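Local atomic coordinates of myosin light chain 1 (Saccharomyces cerevisiae, PDB entry 1M45), a protein that serves as a calmodulin-like light chain of class II and class V myosins, binding IQ motifs of their heavy chains and acting in cytokinesis at the bud neck. Residues A[10-13]-A[14-17]; A[27-30]-A[31-35]; A[68-71]-A[72-75]; A[85-88]-A[89-92]; A[114-117]-A[118-122]. All coordinates share one frame; numbering follows the deposited sequence.

Contact 1: residues A[10-13]-A[14-17]; sequences FTLF and DKKG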
loop_
_atom_site.group_PDB
_atom_site.type_symbol
_atom_site.label_atom_id
_atom_site.label_comp_id
_atom_site.label_asym_id
_atom_site.label_seq_id
_atom_site.Cartn_x
_atom_site.Cartn_y
_atom_site.Cartn_z
ATOM N N PHE A 10 9.613 -10.951 8.828
ATOM C CA PHE A 10 9.555 -12.249 8.185
ATOM C C PHE A 10 8.868 -13.329 9.052
ATOM O O PHE A 10 8.108 -14.148 8.526
ATOM C CB PHE A 10 10.956 -12.685 7.782
ATOM C CG PHE A 10 10.994 -13.878 6.885
ATOM C CD1 PHE A 10 11.092 -15.161 7.425
ATOM C CD2 PHE A 10 10.930 -13.751 5.497
ATOM C CE1 PHE A 10 11.122 -16.287 6.590
ATOM C CE2 PHE A 10 10.994 -14.846 4.674
ATOM C CZ PHE A 10 11.077 -16.128 5.217
ATOM N N THR A 11 9.105 -13.306 10.363
ATOM C CA THR A 11 8.504 -14.313 11.254
ATOM C C THR A 11 6.989 -14.198 11.306
ATOM O O THR A 11 6.311 -15.213 11.511
ATOM C CB THR A 11 9.090 -14.304 12.711
ATOM O OG1 THR A 11 9.122 -12.966 13.215
ATOM C CG2 THR A 11 10.541 -14.739 12.706
ATOM N N LEU A 12 6.444 -13.010 11.081
ATOM C CA LEU A 12 4.985 -12.848 11.100
ATOM C C LEU A 12 4.357 -13.489 9.863
ATOM O O LEU A 12 3.151 -13.853 9.864
ATOM C CB LEU A 12 4.595 -11.364 11.182
ATOM C CG LEU A 12 4.993 -10.584 12.423
ATOM C CD1 LEU A 12 4.658 -9.100 12.241
ATOM C CD2 LEU A 12 4.255 -11.187 13.624
ATOM N N PHE A 13 5.151 -13.604 8.801
ATOM C CA PHE A 13 4.714 -14.241 7.575
ATOM C C PHE A 13 5.005 -15.734 7.612
ATOM O O PHE A 13 4.518 -16.489 6.754
ATOM C CB PHE A 13 5.393 -13.596 6.351
ATOM C CG PHE A 13 4.802 -12.252 5.973
ATOM C CD1 PHE A 13 5.199 -11.120 6.610
ATOM C CD2 PHE A 13 3.758 -12.186 5.044
ATOM C CE1 PHE A 13 4.638 -9.877 6.292
ATOM C CE2 PHE A 13 3.175 -10.953 4.710
ATOM C CZ PHE A 13 3.635 -9.802 5.332
ATOM N N ASP A 14 5.838 -16.152 8.561
ATOM C CA ASP A 14 6.189 -17.574 8.677
ATOM C C ASP A 14 5.900 -18.056 10.102
ATOM O O ASP A 14 6.798 -18.377 10.874
ATOM C CB ASP A 14 7.667 -17.738 8.355
ATOM C CG ASP A 14 8.143 -19.178 8.463
ATOM O OD1 ASP A 14 7.312 -20.096 8.397
ATOM O OD2 ASP A 14 9.333 -19.433 8.630
ATOM N N LYS A 15 4.638 -18.179 10.443
ATOM C CA LYS A 15 4.319 -18.591 11.811
ATOM C C LYS A 15 4.379 -20.103 12.036
ATOM O O LYS A 15 4.053 -20.611 13.113
ATOM C CB LYS A 15 2.980 -18.017 12.223
ATOM C CG LYS A 15 3.035 -16.507 12.309
ATOM C CD LYS A 15 1.718 -15.947 12.789
ATOM C CE LYS A 15 1.837 -14.460 12.944
ATOM N NZ LYS A 15 0.526 -13.789 12.983
ATOM N N LYS A 16 4.837 -20.803 11.017
ATOM C CA LYS A 16 4.903 -22.251 11.059
ATOM C C LYS A 16 6.324 -22.787 11.004
ATOM O O LYS A 16 6.533 -23.945 10.652
ATOM C CB LYS A 16 4.029 -22.812 9.945
ATOM C CG LYS A 16 2.561 -22.534 10.231
ATOM C CD LYS A 16 1.688 -22.742 9.022
ATOM C CE LYS A 16 0.253 -22.408 9.352
ATOM N NZ LYS A 16 -0.631 -22.692 8.202
ATOM N N GLY A 17 7.277 -21.935 11.394
ATOM C CA GLY A 17 8.683 -22.285 11.484
ATOM C C GLY A 17 9.242 -23.035 10.286
ATOM O O GLY A 17 9.943 -24.008 10.450
#

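Contact 2: residues A[27-30]-A[31-35]; sequences GDYL and RAIGY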
loop_
_atom_site.group_PDB
_atom_site.type_symbol
_atom_site.label_atom_id
_atom_site.label_comp_id
_atom_site.label_asym_id
_atom_site.label_seq_id
_atom_site.Cartn_x
_atom_site.Cartn_y
_atom_site.Cartn_z
ATOM N N GLY A 27 4.411 -10.119 -2.214
ATOM C CA GLY A 27 3.956 -8.740 -2.342
ATOM C C GLY A 27 3.697 -8.073 -1.001
ATOM O O GLY A 27 4.146 -6.955 -0.740
ATOM N N ASP A 28 2.964 -8.765 -0.136
ATOM C CA ASP A 28 2.659 -8.210 1.180
ATOM C C ASP A 28 3.885 -8.070 2.074
ATOM O O ASP A 28 3.949 -7.164 2.908
ATOM C CB ASP A 28 1.571 -9.063 1.831
ATOM C CG ASP A 28 0.230 -8.792 1.251
ATOM O OD1 ASP A 28 -0.718 -9.557 1.559
ATOM O OD2 ASP A 28 0.022 -7.815 0.522
ATOM N N TYR A 29 4.831 -9.001 1.910
ATOM C CA TYR A 29 6.095 -8.889 2.645
ATOM C C TYR A 29 6.824 -7.617 2.219
ATOM O O TYR A 29 7.296 -6.874 3.061
ATOM C CB TYR A 29 7.016 -10.111 2.458
ATOM C CG TYR A 29 8.319 -9.928 3.139
ATOM C CD1 TYR A 29 8.427 -10.093 4.507
ATOM C CD2 TYR A 29 9.439 -9.554 2.418
ATOM C CE1 TYR A 29 9.634 -9.855 5.155
ATOM C CE2 TYR A 29 10.657 -9.271 3.042
ATOM C CZ TYR A 29 10.751 -9.439 4.414
ATOM O OH TYR A 29 11.953 -9.163 5.027
ATOM N N LEU A 30 6.893 -7.391 0.902
ATOM C CA LEU A 30 7.556 -6.206 0.388
ATOM C C LEU A 30 6.868 -4.951 0.890
ATOM O O LEU A 30 7.520 -3.934 1.198
ATOM C CB LEU A 30 7.579 -6.225 -1.146
ATOM C CG LEU A 30 8.530 -7.296 -1.697
ATOM C CD1 LEU A 30 8.357 -7.404 -3.225
ATOM C CD2 LEU A 30 9.974 -7.019 -1.338
ATOM N N ARG A 31 5.545 -5.015 0.967
ATOM C CA ARG A 31 4.793 -3.884 1.517
ATOM C C ARG A 31 5.105 -3.690 2.986
ATOM O O ARG A 31 5.355 -2.574 3.431
ATOM C CB ARG A 31 3.290 -4.112 1.337
ATOM C CG ARG A 31 2.858 -4.015 -0.104
ATOM C CD ARG A 31 1.401 -4.443 -0.382
ATOM N NE ARG A 31 1.164 -4.421 -1.828
ATOM C CZ ARG A 31 0.873 -5.437 -2.612
ATOM N NH1 ARG A 31 0.690 -6.686 -2.149
ATOM N NH2 ARG A 31 0.778 -5.198 -3.935
ATOM N N ALA A 32 5.154 -4.792 3.737
ATOM C CA ALA A 32 5.358 -4.684 5.186
ATOM C C ALA A 32 6.675 -4.018 5.526
ATOM O O ALA A 32 6.772 -3.270 6.488
ATOM C CB ALA A 32 5.285 -6.077 5.818
ATOM N N ILE A 33 7.708 -4.297 4.726
ATOM C CA ILE A 33 9.016 -3.684 5.016
ATOM C C ILE A 33 9.161 -2.264 4.477
ATOM O O ILE A 33 10.196 -1.626 4.687
ATOM C CB ILE A 33 10.189 -4.609 4.562
ATOM C CG1 ILE A 33 10.238 -4.752 3.049
ATOM C CG2 ILE A 33 10.130 -5.944 5.274
ATOM C CD1 ILE A 33 11.450 -5.510 2.525
ATOM N N GLY A 34 8.151 -1.788 3.744
ATOM C CA GLY A 34 8.237 -0.374 3.346
ATOM C C GLY A 34 8.052 -0.027 1.876
ATOM O O GLY A 34 8.076 1.168 1.536
ATOM N N TYR A 35 7.938 -1.019 1.010
ATOM C CA TYR A 35 7.717 -0.747 -0.419
ATOM C C TYR A 35 6.221 -0.691 -0.766
ATOM O O TYR A 35 5.356 -1.084 0.036
ATOM C CB TYR A 35 8.446 -1.791 -1.270
ATOM C CG TYR A 35 9.920 -1.841 -1.002
ATOM C CD1 TYR A 35 10.505 -2.983 -0.453
ATOM C CD2 TYR A 35 10.742 -0.772 -1.357
ATOM C CE1 TYR A 35 11.885 -3.051 -0.265
ATOM C CE2 TYR A 35 12.111 -0.831 -1.157
ATOM C CZ TYR A 35 12.661 -1.965 -0.611
ATOM O OH TYR A 35 14.007 -1.994 -0.424
#

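Contact 3: residues A[68-71]-A[72-75]; sequences EVNE and KELD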
loop_
_atom_site.group_PDB
_atom_site.type_symbol
_atom_site.label_atom_id
_atom_site.label_comp_id
_atom_site.label_asym_id
_atom_site.label_seq_id
_atom_site.Cartn_x
_atom_site.Cartn_y
_atom_site.Cartn_z
ATOM N N GLU A 68 17.803 -6.752 -3.471
ATOM C CA GLU A 68 19.027 -6.090 -3.902
ATOM C C GLU A 68 19.092 -5.930 -5.401
ATOM O O GLU A 68 19.475 -4.880 -5.882
ATOM C CB GLU A 68 20.248 -6.859 -3.418
ATOM C CG GLU A 68 20.295 -7.011 -1.917
ATOM C CD GLU A 68 21.497 -7.803 -1.465
ATOM O OE1 GLU A 68 21.647 -8.975 -1.880
ATOM O OE2 GLU A 68 22.292 -7.235 -0.697
ATOM N N VAL A 69 18.669 -6.950 -6.144
ATOM C CA VAL A 69 18.596 -6.867 -7.595
ATOM C C VAL A 69 17.581 -5.832 -8.096
ATOM O O VAL A 69 17.731 -5.240 -9.152
ATOM C CB VAL A 69 18.230 -8.263 -8.172
ATOM C CG1 VAL A 69 18.005 -8.208 -9.661
ATOM C CG2 VAL A 69 19.325 -9.275 -7.822
ATOM N N ASN A 70 16.526 -5.631 -7.318
ATOM C CA ASN A 70 15.438 -4.748 -7.726
ATOM C C ASN A 70 15.339 -3.514 -6.849
ATOM O O ASN A 70 14.263 -2.909 -6.712
ATOM C CB ASN A 70 14.140 -5.542 -7.686
ATOM C CG ASN A 70 14.081 -6.588 -8.765
ATOM O OD1 ASN A 70 13.910 -6.255 -9.926
ATOM N ND2 ASN A 70 14.239 -7.870 -8.390
ATOM N N GLU A 71 16.478 -3.140 -6.270
ATOM C CA GLU A 71 16.567 -2.002 -5.363
ATOM C C GLU A 71 15.951 -0.726 -5.936
ATOM O O GLU A 71 15.103 -0.115 -5.299
ATOM C CB GLU A 71 18.030 -1.776 -4.953
ATOM C CG GLU A 71 18.208 -0.863 -3.749
ATOM C CD GLU A 71 19.652 -0.499 -3.501
ATOM O OE1 GLU A 71 20.261 0.133 -4.384
ATOM O OE2 GLU A 71 20.183 -0.860 -2.421
ATOM N N LYS A 72 16.358 -0.360 -7.146
ATOM C CA LYS A 72 15.901 0.878 -7.770
ATOM C C LYS A 72 14.433 0.849 -8.074
ATOM O O LYS A 72 13.726 1.835 -7.827
ATOM C CB LYS A 72 16.695 1.210 -9.059
ATOM C CG LYS A 72 18.132 1.616 -8.802
ATOM C CD LYS A 72 18.985 0.468 -8.231
ATOM C CE LYS A 72 20.497 0.732 -8.337
ATOM N NZ LYS A 72 21.307 -0.466 -7.913
ATOM N N GLU A 73 13.954 -0.276 -8.589
ATOM C CA GLU A 73 12.535 -0.360 -8.950
ATOM C C GLU A 73 11.652 -0.357 -7.718
ATOM O O GLU A 73 10.546 0.216 -7.733
ATOM C CB GLU A 73 12.268 -1.609 -9.775
ATOM C CG GLU A 73 13.017 -1.607 -11.111
ATOM C CD GLU A 73 14.447 -2.146 -11.046
ATOM O OE1 GLU A 73 15.110 -2.160 -9.985
ATOM O OE2 GLU A 73 14.944 -2.540 -12.118
ATOM N N LEU A 74 12.141 -0.976 -6.651
ATOM C CA LEU A 74 11.353 -1.032 -5.401
ATOM C C LEU A 74 11.421 0.310 -4.704
ATOM O O LEU A 74 10.406 0.820 -4.239
ATOM C CB LEU A 74 11.842 -2.171 -4.470
ATOM C CG LEU A 74 11.499 -3.562 -5.025
ATOM C CD1 LEU A 74 12.310 -4.617 -4.268
ATOM C CD2 LEU A 74 10.011 -3.794 -4.772
ATOM N N ASP A 75 12.610 0.899 -4.679
ATOM C CA ASP A 75 12.759 2.210 -4.090
ATOM C C ASP A 75 11.882 3.254 -4.796
ATOM O O ASP A 75 11.378 4.148 -4.144
ATOM C CB ASP A 75 14.221 2.631 -4.130
ATOM C CG ASP A 75 14.424 3.976 -3.582
ATOM O OD1 ASP A 75 14.062 4.192 -2.407
ATOM O OD2 ASP A 75 14.927 4.885 -4.269
HETATM O O HOH W 1 16.226 -5.200 -11.749
HETATM O O HOH W 2 17.622 -2.160 -9.289
#

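Contact 4: residues A[85-88]-A[89-92]; sequences FVKA and FQVF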
loop_
_atom_site.group_PDB
_atom_site.type_symbol
_atom_site.label_atom_id
_atom_site.label_comp_id
_atom_site.label_asym_id
_atom_site.label_seq_id
_atom_site.Cartn_x
_atom_site.Cartn_y
_atom_site.Cartn_z
ATOM N N PHE A 85 -1.573 13.599 -5.403
ATOM C CA PHE A 85 -2.972 13.136 -5.210
ATOM C C PHE A 85 -4.011 14.202 -4.915
ATOM O O PHE A 85 -5.210 13.905 -4.897
ATOM C CB PHE A 85 -2.994 12.112 -4.086
ATOM C CG PHE A 85 -2.018 11.011 -4.291
ATOM C CD1 PHE A 85 -0.972 10.824 -3.393
ATOM C CD2 PHE A 85 -2.087 10.197 -5.428
ATOM C CE1 PHE A 85 -0.025 9.814 -3.601
ATOM C CE2 PHE A 85 -1.121 9.223 -5.637
ATOM C CZ PHE A 85 -0.102 9.027 -4.693
ATOM N N VAL A 86 -3.551 15.434 -4.660
ATOM C CA VAL A 86 -4.462 16.523 -4.343
ATOM C C VAL A 86 -5.471 16.815 -5.439
ATOM O O VAL A 86 -6.656 16.938 -5.157
ATOM C CB VAL A 86 -3.674 17.815 -3.974
ATOM C CG1 VAL A 86 -4.590 19.035 -3.821
ATOM C CG2 VAL A 86 -2.908 17.579 -2.707
ATOM N N LYS A 87 -5.011 16.914 -6.684
ATOM C CA LYS A 87 -5.920 17.153 -7.804
ATOM C C LYS A 87 -7.009 16.088 -7.923
ATOM O O LYS A 87 -8.171 16.403 -8.214
ATOM C CB LYS A 87 -5.131 17.269 -9.109
ATOM C CG LYS A 87 -4.457 18.621 -9.251
ATOM C CD LYS A 87 -3.784 18.775 -10.604
ATOM C CE LYS A 87 -3.204 20.174 -10.770
ATOM N NZ LYS A 87 -2.118 20.490 -9.779
ATOM N N ALA A 88 -6.638 14.827 -7.680
ATOM C CA ALA A 88 -7.619 13.730 -7.705
ATOM C C ALA A 88 -8.721 13.909 -6.648
ATOM O O ALA A 88 -9.911 13.634 -6.916
ATOM C CB ALA A 88 -6.937 12.340 -7.554
ATOM N N PHE A 89 -8.327 14.341 -5.448
ATOM C CA PHE A 89 -9.302 14.594 -4.388
ATOM C C PHE A 89 -10.108 15.869 -4.722
ATOM O O PHE A 89 -11.273 15.971 -4.361
ATOM C CB PHE A 89 -8.623 14.743 -3.026
ATOM C CG PHE A 89 -8.305 13.437 -2.374
ATOM C CD1 PHE A 89 -7.074 12.824 -2.558
ATOM C CD2 PHE A 89 -9.290 12.772 -1.650
ATOM C CE1 PHE A 89 -6.799 11.606 -1.954
ATOM C CE2 PHE A 89 -9.031 11.546 -1.049
ATOM C CZ PHE A 89 -7.773 10.962 -1.208
ATOM N N GLN A 90 -9.468 16.834 -5.370
ATOM C CA GLN A 90 -10.162 18.084 -5.663
ATOM C C GLN A 90 -11.346 17.814 -6.576
ATOM O O GLN A 90 -12.317 18.547 -6.568
ATOM C CB GLN A 90 -9.222 19.146 -6.215
ATOM C CG GLN A 90 -8.351 19.717 -5.112
ATOM C CD GLN A 90 -7.357 20.769 -5.596
ATOM O OE1 GLN A 90 -6.704 21.427 -4.777
ATOM N NE2 GLN A 90 -7.238 20.932 -6.911
ATOM N N VAL A 91 -11.270 16.718 -7.317
ATOM C CA VAL A 91 -12.379 16.309 -8.178
ATOM C C VAL A 91 -13.649 16.032 -7.363
ATOM O O VAL A 91 -14.779 16.277 -7.825
ATOM C CB VAL A 91 -11.981 15.120 -9.032
ATOM C CG1 VAL A 91 -13.205 14.494 -9.700
ATOM C CG2 VAL A 91 -10.949 15.540 -10.067
ATOM N N PHE A 92 -13.463 15.572 -6.130
ATOM C CA PHE A 92 -14.561 15.241 -5.246
ATOM C C PHE A 92 -14.746 16.271 -4.144
ATOM O O PHE A 92 -15.463 16.051 -3.193
ATOM C CB PHE A 92 -14.329 13.849 -4.647
ATOM C CG PHE A 92 -14.241 12.778 -5.694
ATOM C CD1 PHE A 92 -13.060 12.586 -6.420
ATOM C CD2 PHE A 92 -15.335 11.962 -5.959
ATOM C CE1 PHE A 92 -12.986 11.606 -7.424
ATOM C CE2 PHE A 92 -15.267 10.979 -6.943
ATOM C CZ PHE A 92 -14.090 10.800 -7.683
#

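Contact 5: residues A[114-117]-A[118-122]; sequences EKLT and DAEVD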
loop_
_atom_site.group_PDB
_atom_site.type_symbol
_atom_site.label_atom_id
_atom_site.label_comp_id
_atom_site.label_asym_id
_atom_site.label_seq_id
_atom_site.Cartn_x
_atom_site.Cartn_y
_atom_site.Cartn_z
ATOM N N GLU A 114 -7.618 0.780 -9.672
ATOM C CA GLU A 114 -7.528 -0.662 -9.541
ATOM C C GLU A 114 -8.677 -1.316 -8.695
ATOM O O GLU A 114 -8.687 -2.535 -8.498
ATOM C CB GLU A 114 -6.159 -1.030 -9.004
ATOM C CG GLU A 114 -6.065 -0.819 -7.513
ATOM C CD GLU A 114 -4.908 -1.577 -6.905
ATOM O OE1 GLU A 114 -4.910 -2.836 -6.975
ATOM O OE2 GLU A 114 -3.984 -0.923 -6.388
ATOM N N LYS A 115 -9.640 -0.508 -8.269
ATOM C CA LYS A 115 -10.761 -0.932 -7.439
ATOM C C LYS A 115 -10.395 -1.767 -6.200
ATOM O O LYS A 115 -10.358 -3.002 -6.258
ATOM C CB LYS A 115 -11.797 -1.678 -8.287
ATOM C CG LYS A 115 -12.468 -0.780 -9.285
ATOM C CD LYS A 115 -13.623 -1.618 -9.909
ATOM C CE LYS A 115 -14.384 -0.800 -10.909
ATOM N NZ LYS A 115 -15.559 -1.573 -11.398
ATOM N N LEU A 116 -10.097 -1.103 -5.084
ATOM C CA LEU A 116 -9.856 -1.842 -3.851
ATOM C C LEU A 116 -11.173 -2.462 -3.395
ATOM O O LEU A 116 -12.288 -2.040 -3.824
ATOM C CB LEU A 116 -9.301 -0.908 -2.768
ATOM C CG LEU A 116 -7.976 -0.228 -3.084
ATOM C CD1 LEU A 116 -7.606 0.618 -1.896
ATOM C CD2 LEU A 116 -6.864 -1.244 -3.384
ATOM N N THR A 117 -11.077 -3.461 -2.543
ATOM C CA THR A 117 -12.298 -4.088 -2.021
ATOM C C THR A 117 -12.879 -3.250 -0.910
ATOM O O THR A 117 -12.181 -2.393 -0.330
ATOM C CB THR A 117 -12.070 -5.515 -1.494
ATOM O OG1 THR A 117 -11.233 -5.471 -0.307
ATOM C CG2 THR A 117 -11.264 -6.382 -2.504
ATOM N N ASP A 118 -14.149 -3.501 -0.603
ATOM C CA ASP A 118 -14.772 -2.806 0.525
ATOM C C ASP A 118 -14.049 -3.180 1.834
ATOM O O ASP A 118 -13.888 -2.336 2.717
ATOM C CB ASP A 118 -16.266 -3.122 0.595
ATOM C CG ASP A 118 -17.058 -2.315 -0.393
ATOM O OD1 ASP A 118 -16.972 -1.072 -0.379
ATOM O OD2 ASP A 118 -17.813 -2.844 -1.231
ATOM N N ALA A 119 -13.619 -4.422 1.965
ATOM C CA ALA A 119 -12.810 -4.824 3.131
ATOM C C ALA A 119 -11.514 -4.056 3.239
ATOM O O ALA A 119 -11.126 -3.639 4.359
ATOM C CB ALA A 119 -12.522 -6.330 3.113
ATOM N N GLU A 120 -10.806 -3.880 2.127
ATOM C CA GLU A 120 -9.557 -3.103 2.178
ATOM C C GLU A 120 -9.820 -1.668 2.634
ATOM O O GLU A 120 -9.055 -1.096 3.393
ATOM C CB GLU A 120 -8.879 -3.087 0.807
ATOM C CG GLU A 120 -8.193 -4.416 0.496
ATOM C CD GLU A 120 -7.649 -4.460 -0.930
ATOM O OE1 GLU A 120 -8.387 -4.161 -1.899
ATOM O OE2 GLU A 120 -6.444 -4.755 -1.099
ATOM N N VAL A 121 -10.924 -1.081 2.148
ATOM C CA VAL A 121 -11.259 0.261 2.553
ATOM C C VAL A 121 -11.672 0.308 4.037
ATOM O O VAL A 121 -11.307 1.250 4.735
ATOM C CB VAL A 121 -12.287 0.903 1.609
ATOM C CG1 VAL A 121 -12.642 2.321 2.105
ATOM C CG2 VAL A 121 -11.689 0.978 0.197
ATOM N N ASP A 122 -12.399 -0.712 4.501
ATOM C CA ASP A 122 -12.695 -0.777 5.950
ATOM C C ASP A 122 -11.393 -0.777 6.749
ATOM O O ASP A 122 -11.247 -0.032 7.718
ATOM C CB ASP A 122 -13.470 -2.040 6.352
ATOM C CG ASP A 122 -14.865 -2.129 5.761
ATOM O OD1 ASP A 122 -15.433 -1.102 5.372
ATOM O OD2 ASP A 122 -15.450 -3.240 5.651
#

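Contact 1: residues A[10-13]-A[14-17]
D14 N donates to T11 O at 3.1 Å, a weak bond bent to 137° at the hydrogen, where the short helix 10-13 gives way to the loop of the first EF-hand. A type I beta turn from D14 to G17 carries the chain onward, and G17 closes it at positive phi.

The apolar touches are two. F10 CE1 comes within 4.1 Å of D14 CB, and the ring stands almost upright to the carboxylate, their planes 81° apart. On another side K15, extended beyond CG, doubles back along the last residues of the helix, and its CE meets the L12 methyl CD2 at 4.1 Å. The same CE makes a carbon-to-oxygen contact with L12 O at 3.4 Å. F10 is buried and also packs on I21, L60 and I63.

The polar ends are served by others. D14 holds CG trans to its backbone N (chi1 179°), which sends the carboxylate forward into the loop, where OD1 accepts from Q18 N and OD2 from G19 N. Beyond this stretch, K15 NZ pairs in a salt bridge with an acidic side chain of the bound IQ peptide, and L12 packs on an apolar one.

D14 is the inferred first ligand of a calcium site, the usual opening residue of an EF-hand loop. K16, however, stands at the third loop position, where an acidic ligand is common. With the D14 oxygens gripped by backbone N-H groups, the chemistry is consistent with a loop held in shape by hydrogen bonds rather than by a metal.

Contact 2: residues A[27-30]-A[31-35]
R31 reaches back to D28 in a salt bridge, NH1 to OD2 at 3.0 Å. The carboxylate oxygen lies near the guanidinium plane, but NH1 meets it on the anti side and 34° out of the carboxylate plane; the two flat groups are 66° apart. The R31 chain, extended from CG to NE, passes over G27 O, with CG 3.3 Å from it, and the glycine leaves room there for the guanidinium. On another flank I33 CG2 lies over one face of the Y29 ring in a CH-pi contact, 4.1 Å from the centroid and 27° off the ring normal. L30 CD2 touches Y35 CD1 at 4.2 Å.

Helical bonds from R31 N to G27 O, A32 N to D28 O and I33 N to Y29 O space the first two pairs. A Schellman motif after the helix places Y35: its N bonds to L30 O at 3.0 Å, and G34 N to R31 O at 2.9 Å, with G34 at positive phi.

In the next shell R31 NH2 donates to P37 O and N39 OD1, and Y29 OH bonds to N6 ND2. With an alanine in place of R31, D28 would probably lose its charge partner, and P37 O and N39 OD1 a donor.

D28 and A32 touch F13 of helix 10-13, while Y29, with I33 and Y35 just after the helix, packs on helix 60-69.

Contact 3: residues A[68-71]-A[72-75]
E73 curls back over N70 at the break between helix 60-69 and helix 71-75. Its CB stands 3.9 Å from N70 O. The chain then bends at chi2 (86°) and turns the carboxylate toward the N-terminal end of its own helix. OE1 comes to 3.4 Å from N70 C and accepts a short 2.6 Å bond from a water that also donates to V69 O and accepts from K72 N. This water ties the last carbonyl of one helix to the first turn of the next, and a negative group placed there probably suits the helix end. A second water lies 3.0 Å from V69 O and from E73 OE2.

N70 occupies the N-cap position, but its side chain does no capping: ND2 turns to L66 O instead. Its carbonyl O starts the new helix, taking L74 N at 2.9 Å, nearly along the C=O axis. E71 O likewise receives D75 N. E71 OE1 and K72 NZ make only a long salt bridge of 3.7 Å.

L74, buried, rests CD1 against N70 CB at 4.0 Å. Both residues touch I45 of helix 39-47, and L74 also L41, seating the junction of the two helices on that third one.

Contact 4: residues A[85-88]-A[89-92]
F89 turns the edge of its ring toward F85 O: CD1 stands 3.2 Å from that oxygen, which lies near the ring plane. The same carbonyl accepts F89 N, also at 3.2 Å, and so serves both the backbone and the ring of one residue a turn later. The phenylalanine side chains scarcely meet, F85 CB reaching no nearer than 4.4 Å to F89 CE1. CG of F89 is opposite the carbonyl carbon (chi1 -82°), which lays the ring back along the preceding turn.

Just past the helix, A88 O lies in the plane of the F92 ring, 3.4 Å from CD1, but F92 N goes to F89 O. On the outer side the extended Q90 runs back beside V86, crossing it aslant, and its OE1 comes to 3.3 Å from V86 CG1. Q90 N bonds to V86 O at 2.8 Å, whereas V91 N divides itself between K87 O and A88 O, both weak, as the helix gives out.

The rings pack on other parts of the structure. F89 meets Y138 with planes at about 15° and packs on L105 and M108 of helix 102-111, while F85 meets an aromatic side chain of the bound IQ peptide at about 50°.

This is the entering helix of an EF-hand, running down to D93 of an inferred calcium site. Since C-H edges of aromatic rings are slightly positive, each carbonyl at a ring edge is probably mildly favourable, steadying the rotation of the ring; F85 O does so while still accepting F89 N.

Contact 5: residues A[114-117]-A[118-122]
T117 is extended (psi 163°) and D118 already helical, a switch that opens helix 118-125 through a capping box between T117 and E120. Each residue's side chain accepts from the other's backbone. T117 OG1, set between its own backbone N and carbonyl carbon (chi1 67°), takes E120 N at 2.9 Å. In return E120 OE1 receives T117 N, also at 2.9 Å, in a nearly straight bond (170°) that uses the anti lone pair of the carboxylate. The two side chains cross at about a right angle, with T117 OG1 3.3 Å from E120 CG. T117 O then starts the regular helix by accepting V121 N at 3.1 Å.

L116, just before the cap, lies across the carboxylate. Replacing E120 by an alanine would probably leave T117 N without its acceptor and open a gap beside L116.

The bound IQ peptide covers part of this corner, packing on L116 and E120 with apolar side chains. On another side D118 OD1 and D122 OD1 both form salt bridges with R106, so the first turn of helix 118-125 is joined to helix 102-111 within the C-terminal EF-hand pair; D122 is also an inferred calcium ligand.

L116 and V121 meet apolar to apolar, CB to CG2 at 4.2 Å. E120 OE1 itself is flanked by carbon: L116 CB lies 3.5 Å from it and L116 CD2 3.6 Å.

Contacts 1, 2 and 3 lie in the N-terminal half and touch in sequence. F13 of contact 1 lays its ring on contact 2, CZ 3.6 Å from D28 O, and F10 N is 3.8 Å from Y29 CE1. Contact 2 meets contact 3 where Y35 CD2 comes within 3.3 Å of L74 O. Contacts 4 and 5 belong to the C-terminal EF-hand pair, their centres about 19 Å apart and without touching. Contacts 1 and 4 are on opposite sides of the chain's centre, about 39 Å between centres. The bound IQ peptide spans both halves, being within reach of contacts 1, 2, 4 and 5; the nearest atoms of contacts 2 and 5 are about 7 Å apart.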